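Local coordinates for hypothetical protein Atu0120 (Agrobacterium tumefaciens, PDB 2I6H), which is of unknown function but belongs to the DUF924 family of bacterial proteins and folds almost entirely from helices joined by loops, at residues His103-Asp108 and Gly184-Glu189; Ala64-Ala69 and Asn96-Thr101. One frame throughout, in Å; residues are numbered along the deposited sequence.

Interaction 1 of 2, residues His103-Asp108 and Gly184-Glu189; sequences HMYATD and GILLRE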
ATOM      1  N   HIS A 103      23.054   0.199 -10.918  1.00  9.33           N
ATOM      2  CA  HIS A 103      22.891   1.621 -10.599  1.00  9.90           C
ATOM      3  C   HIS A 103      21.658   1.845  -9.712  1.00 10.10           C
ATOM      4  O   HIS A 103      21.624   2.820  -8.992  1.00  8.98           O
ATOM      5  CB  HIS A 103      22.798   2.486 -11.848  1.00  8.79           C
ATOM      6  CG  HIS A 103      24.066   2.498 -12.656  1.00 10.62           C
ATOM      7  ND1 HIS A 103      25.230   3.103 -12.221  1.00 12.41           N
ATOM      8  CD2 HIS A 103      24.358   1.924 -13.851  1.00 11.82           C
ATOM      9  CE1 HIS A 103      26.171   2.966 -13.149  1.00 11.90           C
ATOM     10  NE2 HIS A 103      25.674   2.234 -14.142  1.00  9.90           N
HETATM   11  N   MSE A 104      20.692   0.934  -9.764  1.00  9.89           N
HETATM   12  CA  MSE A 104      19.481   1.092  -8.928  1.00 12.57           C
HETATM   13  C   MSE A 104      19.810   1.168  -7.419  1.00 11.19           C
HETATM   14  O   MSE A 104      19.060   1.829  -6.644  1.00 12.54           O
HETATM   15  CB  MSE A 104      18.533  -0.075  -9.143  1.00 12.23           C
HETATM   16  CG  MSE A 104      17.600   0.166 -10.220  1.00 13.91           C
HETATM   17 SE   MSE A 104      16.349  -1.406 -10.121  0.80 24.30          SE
HETATM   18  CE  MSE A 104      17.531  -2.831 -10.390  1.00 18.87           C
ATOM     19  N   TYR A 105      20.938   0.544  -7.007  1.00 10.47           N
ATOM     20  CA  TYR A 105      21.291   0.416  -5.570  1.00 10.98           C
ATOM     21  C   TYR A 105      22.519   1.240  -5.174  1.00 12.00           C
ATOM     22  O   TYR A 105      22.874   1.303  -3.981  1.00 11.15           O
ATOM     23  CB  TYR A 105      21.530  -1.080  -5.208  1.00 12.31           C
ATOM     24  CG  TYR A 105      20.446  -1.964  -5.791  1.00 13.71           C
ATOM     25  CD1 TYR A 105      19.110  -1.785  -5.408  1.00 13.37           C
ATOM     26  CD2 TYR A 105      20.729  -2.922  -6.764  1.00 15.41           C
ATOM     27  CE1 TYR A 105      18.067  -2.550  -5.975  1.00 15.34           C
ATOM     28  CE2 TYR A 105      19.700  -3.686  -7.325  1.00 14.44           C
ATOM     29  CZ  TYR A 105      18.382  -3.499  -6.912  1.00 14.67           C
ATOM     30  OH  TYR A 105      17.343  -4.229  -7.432  1.00 18.14           O
ATOM     31  N   ALA A 106      23.178   1.864  -6.171  1.00 10.72           N
ATOM     32  CA  ALA A 106      24.501   2.461  -5.941  1.00 12.50           C
ATOM     33  C   ALA A 106      24.527   3.563  -4.876  1.00 12.44           C
ATOM     34  O   ALA A 106      25.524   3.704  -4.168  1.00 11.32           O
ATOM     35  CB  ALA A 106      25.112   2.993  -7.278  1.00 13.38           C
ATOM     36  N   THR A 107      23.429   4.309  -4.742  1.00  9.96           N
ATOM     37  CA  THR A 107      23.399   5.432  -3.760  1.00 10.41           C
ATOM     38  C   THR A 107      22.568   5.083  -2.527  1.00  9.73           C
ATOM     39  O   THR A 107      22.199   5.986  -1.729  1.00  9.84           O
ATOM     40  CB  THR A 107      22.858   6.761  -4.403  1.00 10.76           C
ATOM     41  OG1 THR A 107      21.562   6.575  -5.037  1.00  9.11           O
ATOM     42  CG2 THR A 107      23.837   7.288  -5.438  1.00 11.75           C
ATOM     43  N   ASP A 108      22.229   3.797  -2.378  1.00  9.12           N
ATOM     44  CA  ASP A 108      21.398   3.402  -1.222  1.00  9.95           C
ATOM     45  C   ASP A 108      22.127   3.653   0.117  1.00 10.32           C
ATOM     46  O   ASP A 108      21.496   4.160   1.059  1.00  9.91           O
ATOM     47  CB  ASP A 108      20.909   1.967  -1.315  1.00 10.57           C
ATOM     48  CG  ASP A 108      19.751   1.795  -2.326  1.00 10.37           C
ATOM     49  OD1 ASP A 108      19.196   2.801  -2.829  1.00 12.21           O
ATOM     50  OD2 ASP A 108      19.357   0.631  -2.590  1.00 13.58           O
ATOM     51  N   GLY A 184      20.840 -11.529  -9.571  1.00 16.39           N
ATOM     52  CA  GLY A 184      21.277 -11.516 -10.974  1.00 17.82           C
ATOM     53  C   GLY A 184      22.037 -10.245 -11.287  1.00 17.88           C
ATOM     54  O   GLY A 184      23.142 -10.267 -11.856  1.00 17.19           O
ATOM     55  N   ILE A 185      21.442  -9.116 -10.908  1.00 18.97           N
ATOM     56  CA  ILE A 185      22.017  -7.804 -11.207  1.00 20.42           C
ATOM     57  C   ILE A 185      23.360  -7.616 -10.463  1.00 20.58           C
ATOM     58  O   ILE A 185      24.296  -6.965 -10.961  1.00 21.81           O
ATOM     59  CB  ILE A 185      21.035  -6.679 -10.763  1.00 20.47           C
ATOM     60  CG1 ILE A 185      19.816  -6.649 -11.678  1.00 21.64           C
ATOM     61  CG2 ILE A 185      21.726  -5.310 -10.760  1.00 21.81           C
ATOM     62  CD1 ILE A 185      18.616  -5.903 -11.040  1.00 22.39           C
ATOM     63  N   LEU A 186      23.444  -8.168  -9.261  1.00 20.14           N
ATOM     64  CA  LEU A 186      24.651  -8.013  -8.453  1.00 21.21           C
ATOM     65  C   LEU A 186      25.656  -9.156  -8.615  1.00 21.51           C
ATOM     66  O   LEU A 186      26.685  -9.171  -7.929  1.00 22.94           O
ATOM     67  CB  LEU A 186      24.287  -7.841  -6.983  1.00 21.39           C
ATOM     68  CG  LEU A 186      23.526  -6.524  -6.665  1.00 21.28           C
ATOM     69  CD1 LEU A 186      23.163  -6.541  -5.201  1.00 20.71           C
ATOM     70  CD2 LEU A 186      24.299  -5.219  -7.014  1.00 21.44           C
ATOM     71  N   LEU A 187      25.344 -10.131  -9.467  1.00 20.25           N
ATOM     72  CA  LEU A 187      26.264 -11.261  -9.713  1.00 19.94           C
ATOM     73  C   LEU A 187      26.583 -12.057  -8.437  1.00 21.17           C
ATOM     74  O   LEU A 187      27.728 -12.477  -8.219  1.00 21.19           O
ATOM     75  CB  LEU A 187      27.562 -10.787 -10.431  1.00 19.72           C
ATOM     76  CG  LEU A 187      27.421 -10.316 -11.881  1.00 19.06           C
ATOM     77  CD1 LEU A 187      26.951  -8.881 -11.954  1.00 23.51           C
ATOM     78  CD2 LEU A 187      28.766 -10.401 -12.601  1.00 19.85           C
ATOM     79  N   ARG A 188      25.556 -12.265  -7.609  1.00 21.30           N
ATOM     80  CA  ARG A 188      25.651 -13.097  -6.415  1.00 23.19           C
ATOM     81  C   ARG A 188      25.085 -14.459  -6.701  1.00 24.83           C
ATOM     82  O   ARG A 188      24.118 -14.610  -7.456  1.00 25.92           O
ATOM     83  CB  ARG A 188      24.846 -12.479  -5.252  1.00 22.80           C
ATOM     84  CG  ARG A 188      25.089 -11.019  -5.114  1.00 23.14           C
ATOM     85  CD  ARG A 188      24.562 -10.443  -3.807  1.00 23.68           C
ATOM     86  NE  ARG A 188      23.107 -10.353  -3.736  1.00 19.21           N
ATOM     87  CZ  ARG A 188      22.474  -9.429  -3.003  1.00 19.73           C
ATOM     88  NH1 ARG A 188      21.145  -9.399  -2.962  1.00 16.49           N
ATOM     89  NH2 ARG A 188      23.180  -8.520  -2.321  1.00 15.93           N
ATOM     90  N   GLU A 189      25.680 -15.452  -6.054  1.00 26.75           N
ATOM     91  CA  GLU A 189      25.249 -16.830  -6.192  0.50 27.70           C
ATOM     92  C   GLU A 189      23.984 -17.064  -5.370  1.00 27.13           C
ATOM     93  O   GLU A 189      23.971 -16.864  -4.163  1.00 27.48           O
ATOM     94  CB  GLU A 189      26.363 -17.784  -5.751  0.50 27.61           C
ATOM     95  CG  GLU A 189      27.653 -17.668  -6.558  0.50 29.29           C
ATOM     96  CD  GLU A 189      28.673 -18.719  -6.168  0.50 30.00           C
ATOM     97  OE1 GLU A 189      28.374 -19.928  -6.315  0.50 32.86           O
ATOM     98  OE2 GLU A 189      29.778 -18.336  -5.711  0.50 33.80           O
TER
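A type I beta turn starting at Y105 and the short helix 183-186, carrying I185 and L186, meet through apolar side chains at the protein surface. I185 does most of the touching. Its CD1 reaches CE of M104, a selenomethionine, at 3.3 Å, tighter than usual for two carbons; the M104 chain bends at chi3 (-60°), and the two side chains cross at about a right angle. The CG2 branch of I185 lies at the edge of the Y105 ring, 4.3 Å from CE2. L186 adds a contact at the same range, its CD2 4.3 Å from Y105 CD2, coming obliquely to the ring. The two sides belong to the loop between helices 80-97 and 108-120 and to a helix that ends in a Schellman motif, with L187 at positive phi (59°). Within the turn, D108 N bonds to Y105 O. M104 CB sits over the centre of one face of the Y105 ring, 3.9 Å above its plane, while D108 OD2 lies in plane at the ring edge and forms a salt bridge with R95. L186 CD1 lies 3.5 Å above one face of the R188 guanidinium, toward its rim; R188 NH2 pairs with E143 and NE with N183.

Interaction 2 of 2, residues Ala64-Ala69 and Asn96-Thr101; sequences AHFAAA and NCFRGT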
ATOM      1  N   ALA A  64      20.733  16.664 -10.903  1.00 11.06           N
ATOM      2  CA  ALA A  64      20.567  16.782  -9.461  1.00 10.51           C
ATOM      3  C   ALA A  64      20.962  15.479  -8.761  1.00 10.20           C
ATOM      4  O   ALA A  64      21.647  15.525  -7.708  1.00  8.61           O
ATOM      5  CB  ALA A  64      19.146  17.180  -9.121  1.00 10.23           C
ATOM      6  N   HIS A  65      20.554  14.330  -9.338  1.00  9.51           N
ATOM      7  CA  HIS A  65      20.922  13.038  -8.747  1.00  9.33           C
ATOM      8  C   HIS A  65      22.437  12.956  -8.598  1.00  9.94           C
ATOM      9  O   HIS A  65      22.957  12.578  -7.513  1.00  9.23           O
ATOM     10  CB  HIS A  65      20.473  11.831  -9.583  1.00  9.07           C
ATOM     11  CG  HIS A  65      20.964  10.529  -9.010  1.00  8.98           C
ATOM     12  ND1 HIS A  65      22.071   9.849  -9.497  1.00 13.31           N
ATOM     13  CD2 HIS A  65      20.535   9.827  -7.936  1.00  6.44           C
ATOM     14  CE1 HIS A  65      22.254   8.751  -8.768  1.00  7.20           C
ATOM     15  NE2 HIS A  65      21.341   8.725  -7.810  1.00 13.35           N
ATOM     16  N   PHE A  66      23.128  13.254  -9.698  1.00  9.68           N
ATOM     17  CA  PHE A  66      24.581  13.139  -9.700  1.00 10.26           C
ATOM     18  C   PHE A  66      25.276  14.111  -8.741  1.00  9.40           C
ATOM     19  O   PHE A  66      26.241  13.729  -8.063  1.00  9.71           O
ATOM     20  CB  PHE A  66      25.138  13.120 -11.120  1.00  9.77           C
ATOM     21  CG  PHE A  66      24.952  11.769 -11.778  1.00  7.91           C
ATOM     22  CD1 PHE A  66      25.924  10.752 -11.609  1.00 10.05           C
ATOM     23  CD2 PHE A  66      23.802  11.494 -12.496  1.00  8.20           C
ATOM     24  CE1 PHE A  66      25.733   9.460 -12.172  1.00 11.54           C
ATOM     25  CE2 PHE A  66      23.621  10.231 -13.079  1.00 10.73           C
ATOM     26  CZ  PHE A  66      24.559   9.220 -12.908  1.00 10.09           C
ATOM     27  N   ALA A  67      24.742  15.319  -8.640  1.00 10.90           N
ATOM     28  CA  ALA A  67      25.268  16.324  -7.691  1.00  9.94           C
ATOM     29  C   ALA A  67      25.132  15.787  -6.261  1.00 10.19           C
ATOM     30  O   ALA A  67      26.066  15.864  -5.457  1.00 10.31           O
ATOM     31  CB  ALA A  67      24.527  17.671  -7.829  1.00 11.98           C
ATOM     32  N   ALA A  68      23.958  15.274  -5.935  1.00  9.16           N
ATOM     33  CA  ALA A  68      23.736  14.683  -4.591  1.00  9.79           C
ATOM     34  C   ALA A  68      24.737  13.542  -4.335  1.00  9.03           C
ATOM     35  O   ALA A  68      25.327  13.461  -3.258  1.00  8.49           O
ATOM     36  CB  ALA A  68      22.314  14.172  -4.471  1.00  9.28           C
ATOM     37  N   ALA A  69      24.898  12.644  -5.325  1.00  8.96           N
ATOM     38  CA  ALA A  69      25.817  11.492  -5.230  1.00 10.13           C
ATOM     39  C   ALA A  69      27.279  11.950  -5.127  1.00  9.68           C
ATOM     40  O   ALA A  69      28.094  11.233  -4.574  1.00 10.05           O
ATOM     41  CB  ALA A  69      25.629  10.557  -6.449  1.00  9.33           C
ATOM     42  N   ASN A  96      13.373   4.566 -10.302  1.00 10.51           N
ATOM     43  CA  ASN A  96      12.641   4.954 -11.509  1.00 11.84           C
ATOM     44  C   ASN A  96      13.514   4.942 -12.754  1.00 11.78           C
ATOM     45  O   ASN A  96      13.037   4.571 -13.842  1.00 12.16           O
ATOM     46  CB  ASN A  96      12.064   6.368 -11.377  1.00 11.06           C
ATOM     47  CG  ASN A  96      10.956   6.456 -10.351  1.00 14.00           C
ATOM     48  OD1 ASN A  96      11.204   6.824  -9.178  1.00 12.91           O
ATOM     49  ND2 ASN A  96       9.725   6.057 -10.766  1.00 14.34           N
ATOM     50  N   CYS A  97      14.761   5.381 -12.619  1.00 11.12           N
ATOM     51  CA  CYS A  97      15.542   5.781 -13.797  1.00 11.36           C
ATOM     52  C   CYS A  97      16.698   4.876 -14.168  1.00 11.67           C
ATOM     53  O   CYS A  97      17.279   5.059 -15.258  1.00 11.82           O
ATOM     54  CB  CYS A  97      16.043   7.233 -13.650  1.00 10.04           C
ATOM     55  SG  CYS A  97      14.635   8.402 -13.401  1.00 14.95           S
ATOM     56  N   PHE A  98      17.065   3.947 -13.276  1.00 11.23           N
ATOM     57  CA  PHE A  98      18.198   3.042 -13.572  1.00 11.58           C
ATOM     58  C   PHE A  98      17.771   1.560 -13.534  1.00 12.06           C
ATOM     59  O   PHE A  98      18.590   0.678 -13.256  1.00 11.67           O
ATOM     60  CB  PHE A  98      19.369   3.239 -12.592  1.00 10.65           C
ATOM     61  CG  PHE A  98      19.899   4.632 -12.499  1.00 10.18           C
ATOM     62  CD1 PHE A  98      20.085   5.448 -13.640  1.00 11.28           C
ATOM     63  CD2 PHE A  98      20.273   5.127 -11.252  1.00 10.02           C
ATOM     64  CE1 PHE A  98      20.630   6.755 -13.517  1.00 10.20           C
ATOM     65  CE2 PHE A  98      20.835   6.409 -11.110  1.00  8.51           C
ATOM     66  CZ  PHE A  98      21.037   7.220 -12.227  1.00  9.54           C
ATOM     67  N   ARG A  99      16.500   1.307 -13.857  1.00 11.87           N
ATOM     68  CA  ARG A  99      15.879  -0.016 -13.704  1.00 12.55           C
ATOM     69  C   ARG A  99      16.703  -1.119 -14.363  1.00 11.69           C
ATOM     70  O   ARG A  99      17.284  -0.891 -15.411  1.00 12.58           O
ATOM     71  CB  ARG A  99      14.477  -0.021 -14.319  1.00 12.76           C
ATOM     72  CG  ARG A  99      13.462   0.802 -13.564  1.00 14.73           C
ATOM     73  CD  ARG A  99      12.109   0.791 -14.295  1.00 14.01           C
ATOM     74  NE  ARG A  99      11.190   1.789 -13.743  1.00 15.32           N
ATOM     75  CZ  ARG A  99      10.448   1.634 -12.645  1.00 15.54           C
ATOM     76  NH1 ARG A  99      10.510   0.522 -11.904  1.00 15.71           N
ATOM     77  NH2 ARG A  99       9.649   2.632 -12.250  1.00 16.19           N
ATOM     78  N   GLY A 100      16.769  -2.285 -13.720  1.00 11.78           N
ATOM     79  CA  GLY A 100      17.432  -3.448 -14.333  1.00 11.28           C
ATOM     80  C   GLY A 100      18.946  -3.441 -14.266  1.00 10.63           C
ATOM     81  O   GLY A 100      19.600  -4.321 -14.860  1.00 11.59           O
ATOM     82  N   THR A 101      19.517  -2.462 -13.552  1.00 10.39           N
ATOM     83  CA  THR A 101      20.969  -2.321 -13.411  1.00 11.23           C
ATOM     84  C   THR A 101      21.433  -2.130 -11.974  1.00 11.56           C
ATOM     85  O   THR A 101      20.643  -1.721 -11.090  1.00 11.60           O
ATOM     86  CB  THR A 101      21.564  -1.132 -14.251  1.00  9.64           C
ATOM     87  OG1 THR A 101      21.313   0.116 -13.596  1.00 10.03           O
ATOM     88  CG2 THR A 101      20.984  -1.086 -15.673  1.00  9.47           C
TER
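F98 reaches from the C-terminal end of helix 80-97 to H65 and F66 on helix 51-69, making a small aromatic cluster between two helices that run antiparallel. H65 and F98 approach from opposite directions and form a T-shaped pair, the edge of the phenylalanine turned to the imidazole face; the centroids are 5.3 Å apart and the planes are inclined at 74°. F66 meets the same leading edge, with its CE2 4.1 Å from F98 CZ and near the plane of the F98 ring. No hydrogen bond crosses between the two segments, so ring contacts alone join them.

In the next shell, H65 has CG anti to its own backbone N (chi1 175°), which sends the imidazole across toward helix 80-97, where it also meets the ring of F93 with the planes nearly parallel. The imidazole touches P94 and T107, and flanks one face of F66. About three turns back along helix 51-69, D54 ties down the other segment: its carboxylate takes a hydrogen bond from N96 and a salt bridge from R99. F98 is the first residue to leave helical geometry and opens a type II beta turn to T101, with G100 at positive phi. A weak backbone bond from T101 N to F98 O closes the turn, and the T101 hydroxyl reinforces it, OG1 donating to F98 O over 2.8 Å, tilted 21° from the carbonyl plane.

From the N terminus, helix 51-69 comes first, and interaction 2 closes the loop of 26 residues that leads from it to the end of helix 80-97. The chain then turns at 98-101 and almost at once enters 103-108, where interaction 1 opens; it closes only after 75 further residues, mostly helical, at 184-189. The two loops therefore follow in series, neither nesting nor crossing. Their centres lie 13 Å apart, yet they touch: M104 CG packs 3.2 Å from F98 O, and I185 CG2 lies 3.4 Å from T101 C. Through this shared connection, the pair of helices 51-69 and 80-97 is linked to the short helix 183-186 near the C terminus.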